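RagB/SusD domain protein (Flavobacterium johnsoniae, PDB 5J90) binds chitin as a SusD homolog encoded in a chitin utilization locus, probably presenting the polysaccharide for uptake at the outer membrane. Local coordinates at residues N331-R345 with N413-A427. Numbering follows the deposited sequence.
Sequences NAAEAYFLRAEGALR and NEVKLQKIITQKWIA
Phe337, Ile420 and Leu344 interlock as knobs into holes where helices 332-344 and 413-427 pack antiparallel, their axes 168° apart and 9.4 Å away at closest approach, inside the helical, TPR-related SusD fold. Phe337 lies with one ring face over the backbone of 413-427: Lys424 N sits 3.8 Å above the plane, offset toward the rim, while the methyl of Ala427 meets the ring edge. Phe337 CZ reaches Gln423 CB at 3.6 Å, and the aliphatic chain of Lys424 slides past in the opposite direction. Ile420 answers from the other helix, pressing CG2 on the carbonyl oxygen of Phe337 and sending CD1 to Ala340 CB and, tip to tip, to Leu344 CD1 at 3.9 Å. Leu344 in turn settles among Asn413, Lys416, Leu417 and Ile420.

Polar groups line one flank of this apolar seam. Lys424, with CG anti to the backbone N (chi1 -167°) and the rest extended, carries NZ to two waters: one links it to Glu334 OE2, the other to Glu341 OE1 and Phe337 O. The same ammonium forms a salt bridge with Asp438, as Glu334 does with Arg209. Glu341 lays its carboxylate against Leu417, CD to CD1 at 3.5 Å, and its OE2 is shared by Arg345 and Arg441. A glutamine in place of Glu341 would probably leave both guanidinium groups without the carboxylate charge they share. Arg345 grips Glu341 OE2 side-on through NE and NH2, both with the oxygen in the guanidinium plane, the NH2 bond of 2.9 Å using the anti lone pair.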
loop_
_atom_site.group_PDB
_atom_site.type_symbol
_atom_site.label_atom_id
_atom_site.label_comp_id
_atom_site.label_asym_id
_atom_site.label_seq_id
_atom_site.Cartn_x
_atom_site.Cartn_y
_atom_site.Cartn_z
ATOM N N ASN A 331 12.896 4.833 25.061
ATOM C CA ASN A 331 13.494 5.941 25.800
ATOM C C ASN A 331 12.633 7.188 25.787
ATOM O O ASN A 331 11.896 7.429 24.831
ATOM C CB ASN A 331 14.838 6.331 25.189
ATOM C CG ASN A 331 15.840 5.207 25.187
ATOM O OD1 ASN A 331 15.974 4.472 26.167
ATOM N ND2 ASN A 331 16.575 5.086 24.093
ATOM N N ALA A 332 12.755 8.012 26.822
ATOM C CA ALA A 332 12.071 9.293 26.832
ATOM C C ALA A 332 12.382 10.130 25.584
ATOM O O ALA A 332 11.514 10.856 25.096
ATOM C CB ALA A 332 12.417 10.062 28.111
ATOM N N ALA A 333 13.601 10.037 25.060
ATOM C CA ALA A 333 13.956 10.811 23.868
ATOM C C ALA A 333 12.980 10.559 22.718
ATOM O O ALA A 333 12.590 11.493 22.013
ATOM C CB ALA A 333 15.381 10.518 23.427
ATOM N N GLU A 334 12.569 9.306 22.546
ATOM C CA GLU A 334 11.636 8.958 21.481
ATOM C C GLU A 334 10.327 9.728 21.612
ATOM O O GLU A 334 9.744 10.129 20.610
ATOM C CB GLU A 334 11.341 7.454 21.483
ATOM C CG GLU A 334 10.324 7.072 20.403
ATOM C CD GLU A 334 10.030 5.589 20.303
ATOM O OE1 GLU A 334 10.806 4.765 20.836
ATOM O OE2 GLU A 334 9.007 5.249 19.666
ATOM N N ALA A 335 9.850 9.929 22.837
ATOM C CA ALA A 335 8.619 10.688 23.031
ATOM C C ALA A 335 8.754 12.121 22.502
ATOM O O ALA A 335 7.815 12.655 21.897
ATOM C CB ALA A 335 8.215 10.681 24.495
ATOM N N TYR A 336 9.910 12.746 22.724
ATOM C CA TYR A 336 10.146 14.081 22.186
ATOM C C TYR A 336 10.197 14.084 20.665
ATOM O O TYR A 336 9.659 15.000 20.034
ATOM C CB TYR A 336 11.436 14.680 22.749
ATOM C CG TYR A 336 11.320 15.101 24.196
ATOM C CD1 TYR A 336 11.813 14.295 25.216
ATOM C CD2 TYR A 336 10.703 16.304 24.542
ATOM C CE1 TYR A 336 11.712 14.682 26.548
ATOM C CE2 TYR A 336 10.589 16.690 25.865
ATOM C CZ TYR A 336 11.090 15.879 26.858
ATOM O OH TYR A 336 10.970 16.271 28.172
ATOM N N PHE A 337 10.832 13.081 20.058
ATOM C CA PHE A 337 10.929 13.042 18.602
ATOM C C PHE A 337 9.590 12.693 17.950
ATOM O O PHE A 337 9.297 13.156 16.845
ATOM C CB PHE A 337 12.038 12.088 18.150
ATOM C CG PHE A 337 13.420 12.514 18.590
ATOM C CD1 PHE A 337 13.899 13.787 18.293
ATOM C CD2 PHE A 337 14.230 11.655 19.315
ATOM C CE1 PHE A 337 15.176 14.189 18.708
ATOM C CE2 PHE A 337 15.498 12.055 19.728
ATOM C CZ PHE A 337 15.968 13.317 19.417
ATOM N N LEU A 338 8.771 11.905 18.645
ATOM C CA LEU A 338 7.414 11.647 18.180
ATOM C C LEU A 338 6.608 12.945 18.218
ATOM O O LEU A 338 5.926 13.283 17.249
ATOM C CB LEU A 338 6.747 10.583 19.051
ATOM C CG LEU A 338 7.169 9.154 18.714
ATOM C CD1 LEU A 338 6.779 8.240 19.847
ATOM C CD2 LEU A 338 6.509 8.712 17.414
ATOM N N ARG A 339 6.695 13.669 19.331
ATOM C CA ARG A 339 5.988 14.944 19.446
ATOM C C ARG A 339 6.500 15.966 18.433
ATOM O O ARG A 339 5.708 16.730 17.877
ATOM C CB ARG A 339 6.078 15.494 20.870
ATOM C CG ARG A 339 5.295 14.679 21.902
ATOM C CD ARG A 339 5.729 15.042 23.328
ATOM N NE ARG A 339 5.318 16.388 23.674
ATOM C CZ ARG A 339 5.838 17.122 24.654
ATOM N NH1 ARG A 339 6.837 16.680 25.420
ATOM N NH2 ARG A 339 5.353 18.327 24.862
ATOM N N ALA A 340 7.805 15.973 18.172
ATOM C CA ALA A 340 8.377 16.882 17.183
ATOM C C ALA A 340 7.776 16.634 15.805
ATOM O O ALA A 340 7.378 17.575 15.113
ATOM C CB ALA A 340 9.902 16.758 17.141
ATOM N N GLU A 341 7.702 15.367 15.396
ATOM C CA GLU A 341 7.084 15.044 14.120
ATOM C C GLU A 341 5.594 15.413 14.121
ATOM O O GLU A 341 5.079 15.952 13.135
ATOM C CB GLU A 341 7.258 13.565 13.790
ATOM C CG GLU A 341 6.544 13.215 12.488
ATOM C CD GLU A 341 6.782 11.803 11.992
ATOM O OE1 GLU A 341 7.565 11.041 12.597
ATOM O OE2 GLU A 341 6.164 11.466 10.958
ATOM N N GLY A 342 4.894 15.128 15.216
ATOM C CA GLY A 342 3.501 15.521 15.343
ATOM C C GLY A 342 3.327 17.021 15.171
ATOM O O GLY A 342 2.366 17.476 14.535
ATOM N N ALA A 343 4.256 17.797 15.726
ATOM C CA ALA A 343 4.186 19.254 15.607
ATOM C C ALA A 343 4.404 19.676 14.148
ATOM O O ALA A 343 3.728 20.586 13.651
ATOM C CB ALA A 343 5.212 19.901 16.517
ATOM N N LEU A 344 5.322 19.017 13.447
ATOM C CA LEU A 344 5.494 19.268 12.016
ATOM C C LEU A 344 4.191 19.087 11.259
ATOM O O LEU A 344 3.924 19.783 10.275
ATOM C CB LEU A 344 6.500 18.291 11.418
ATOM C CG LEU A 344 7.992 18.563 11.421
ATOM C CD1 LEU A 344 8.646 17.627 10.407
ATOM C CD2 LEU A 344 8.297 20.031 11.095
ATOM N N ARG A 345 3.386 18.130 11.710
ATOM C CA ARG A 345 2.116 17.807 11.075
ATOM C C ARG A 345 0.960 18.687 11.554
ATOM O O ARG A 345 -0.169 18.555 11.083
ATOM C CB ARG A 345 1.794 16.319 11.274
ATOM C CG ARG A 345 2.856 15.420 10.657
ATOM C CD ARG A 345 2.523 13.930 10.799
ATOM N NE ARG A 345 3.610 13.126 10.247
ATOM C CZ ARG A 345 3.795 12.916 8.946
ATOM N NH1 ARG A 345 2.951 13.415 8.054
ATOM N NH2 ARG A 345 4.829 12.211 8.532
ATOM N N ASN A 413 9.723 20.442 4.900
ATOM C CA ASN A 413 9.199 19.455 5.839
ATOM C C ASN A 413 9.959 18.135 5.768
ATOM O O ASN A 413 10.174 17.491 6.799
ATOM C CB ASN A 413 7.700 19.226 5.620
ATOM C CG ASN A 413 6.860 20.389 6.113
ATOM O OD1 ASN A 413 7.283 21.146 6.986
ATOM N ND2 ASN A 413 5.665 20.536 5.556
ATOM N N GLU A 414 10.362 17.727 4.568
ATOM C CA GLU A 414 11.159 16.508 4.425
ATOM C C GLU A 414 12.510 16.604 5.126
ATOM O O GLU A 414 12.931 15.650 5.783
ATOM C CB GLU A 414 11.347 16.115 2.960
ATOM C CG GLU A 414 10.082 15.557 2.301
ATOM C CD GLU A 414 9.666 14.169 2.794
ATOM O OE1 GLU A 414 10.393 13.526 3.589
ATOM O OE2 GLU A 414 8.586 13.717 2.367
ATOM N N VAL A 415 13.193 17.742 5.002
ATOM C CA VAL A 415 14.484 17.898 5.663
ATOM C C VAL A 415 14.303 17.969 7.183
ATOM O O VAL A 415 15.082 17.362 7.925
ATOM C CB VAL A 415 15.278 19.106 5.112
ATOM C CG1 VAL A 415 16.415 19.489 6.065
ATOM C CG2 VAL A 415 15.828 18.776 3.730
ATOM N N LYS A 416 13.264 18.668 7.638
ATOM C CA LYS A 416 12.944 18.706 9.061
ATOM C C LYS A 416 12.701 17.297 9.601
ATOM O O LYS A 416 13.231 16.932 10.658
ATOM C CB LYS A 416 11.738 19.613 9.320
ATOM C CG LYS A 416 12.041 21.108 9.122
ATOM C CD LYS A 416 10.786 21.960 9.186
ATOM C CE LYS A 416 11.152 23.447 9.165
ATOM N NZ LYS A 416 9.942 24.315 9.229
ATOM N N LEU A 417 11.916 16.504 8.866
ATOM C CA LEU A 417 11.647 15.141 9.281
ATOM C C LEU A 417 12.924 14.310 9.264
ATOM O O LEU A 417 13.152 13.521 10.175
ATOM C CB LEU A 417 10.568 14.498 8.400
ATOM C CG LEU A 417 10.153 13.080 8.822
ATOM C CD1 LEU A 417 9.579 13.070 10.219
ATOM C CD2 LEU A 417 9.147 12.495 7.821
ATOM N N GLN A 418 13.761 14.478 8.242
ATOM C CA GLN A 418 15.032 13.763 8.189
ATOM C C GLN A 418 15.892 14.048 9.422
ATOM O O GLN A 418 16.523 13.139 9.966
ATOM C CB GLN A 418 15.788 14.083 6.893
ATOM C CG GLN A 418 17.072 13.291 6.718
ATOM C CD GLN A 418 17.780 13.600 5.405
ATOM O OE1 GLN A 418 17.384 14.514 4.672
ATOM N NE2 GLN A 418 18.836 12.849 5.107
ATOM N N LYS A 419 15.918 15.303 9.866
ATOM C CA LYS A 419 16.677 15.656 11.063
ATOM C C LYS A 419 16.100 14.953 12.281
ATOM O O LYS A 419 16.834 14.336 13.055
ATOM C CB LYS A 419 16.674 17.172 11.281
ATOM C CG LYS A 419 17.559 17.931 10.296
ATOM C CD LYS A 419 17.357 19.432 10.450
ATOM C CE LYS A 419 18.144 20.210 9.398
ATOM N NZ LYS A 419 19.607 20.283 9.711
ATOM N N ILE A 420 14.786 15.052 12.450
ATOM C CA ILE A 420 14.115 14.419 13.582
ATOM C C ILE A 420 14.365 12.909 13.637
ATOM O O ILE A 420 14.754 12.362 14.678
ATOM C CB ILE A 420 12.601 14.702 13.541
ATOM C CG1 ILE A 420 12.350 16.186 13.823
ATOM C CG2 ILE A 420 11.866 13.831 14.547
ATOM C CD1 ILE A 420 10.932 16.650 13.476
ATOM N N ILE A 421 14.161 12.236 12.512
ATOM C CA ILE A 421 14.314 10.783 12.490
ATOM C C ILE A 421 15.785 10.373 12.649
ATOM O O ILE A 421 16.077 9.351 13.267
ATOM C CB ILE A 421 13.695 10.159 11.219
ATOM C CG1 ILE A 421 12.197 10.502 11.109
ATOM C CG2 ILE A 421 13.903 8.646 11.210
ATOM C CD1 ILE A 421 11.357 10.035 12.276
ATOM N N THR A 422 16.716 11.165 12.114
ATOM C CA THR A 422 18.139 10.858 12.307
ATOM C C THR A 422 18.485 10.872 13.799
ATOM O O THR A 422 19.122 9.945 14.308
ATOM C CB THR A 422 19.042 11.859 11.555
ATOM O OG1 THR A 422 18.829 11.726 10.146
ATOM C CG2 THR A 422 20.518 11.604 11.859
ATOM N N GLN A 423 18.037 11.907 14.502
ATOM C CA GLN A 423 18.321 12.007 15.932
ATOM C C GLN A 423 17.581 10.934 16.730
ATOM O O GLN A 423 18.103 10.391 17.708
ATOM C CB GLN A 423 18.031 13.420 16.433
ATOM C CG GLN A 423 19.086 14.414 15.947
ATOM C CD GLN A 423 20.491 14.043 16.408
ATOM O OE1 GLN A 423 20.695 13.623 17.550
ATOM N NE2 GLN A 423 21.470 14.199 15.515
ATOM N N LYS A 424 16.377 10.601 16.284
ATOM C CA LYS A 424 15.597 9.534 16.894
ATOM C C LYS A 424 16.328 8.194 16.741
ATOM O O LYS A 424 16.448 7.406 17.695
ATOM C CB LYS A 424 14.242 9.496 16.187
ATOM C CG LYS A 424 13.176 8.675 16.849
ATOM C CD LYS A 424 11.891 8.841 16.026
ATOM C CE LYS A 424 10.747 8.062 16.605
ATOM N NZ LYS A 424 9.674 7.949 15.572
ATOM N N TRP A 425 16.835 7.955 15.539
ATOM C CA TRP A 425 17.587 6.750 15.219
ATOM C C TRP A 425 18.839 6.639 16.106
ATOM O O TRP A 425 19.101 5.582 16.683
ATOM C CB TRP A 425 17.924 6.793 13.730
ATOM C CG TRP A 425 18.701 5.649 13.115
ATOM C CD1 TRP A 425 18.189 4.514 12.547
ATOM C CD2 TRP A 425 20.119 5.601 12.890
ATOM N NE1 TRP A 425 19.199 3.746 12.022
ATOM C CE2 TRP A 425 20.398 4.385 12.226
ATOM C CE3 TRP A 425 21.183 6.456 13.207
ATOM C CZ2 TRP A 425 21.689 4.011 11.856
ATOM C CZ3 TRP A 425 22.471 6.075 12.848
ATOM C CH2 TRP A 425 22.712 4.865 12.180
ATOM N N ILE A 426 19.593 7.725 16.248
ATOM C CA ILE A 426 20.771 7.668 17.119
ATOM C C ILE A 426 20.363 7.360 18.564
ATOM O O ILE A 426 20.972 6.511 19.219
ATOM C CB ILE A 426 21.621 8.965 17.076
ATOM C CG1 ILE A 426 22.160 9.212 15.668
ATOM C CG2 ILE A 426 22.789 8.873 18.076
ATOM C CD1 ILE A 426 22.776 10.608 15.471
ATOM N N ALA A 427 19.337 8.047 19.060
ATOM C CA ALA A 427 18.911 7.895 20.448
ATOM C C ALA A 427 18.421 6.487 20.792
ATOM O O ALA A 427 18.557 6.046 21.937
ATOM C CB ALA A 427 17.839 8.936 20.792
HETATM O O HOH W 1 8.511 5.761 16.965
HETATM O O HOH W 2 8.778 10.680 15.028
HETATM O O HOH W 3 5.339 21.920 8.937
#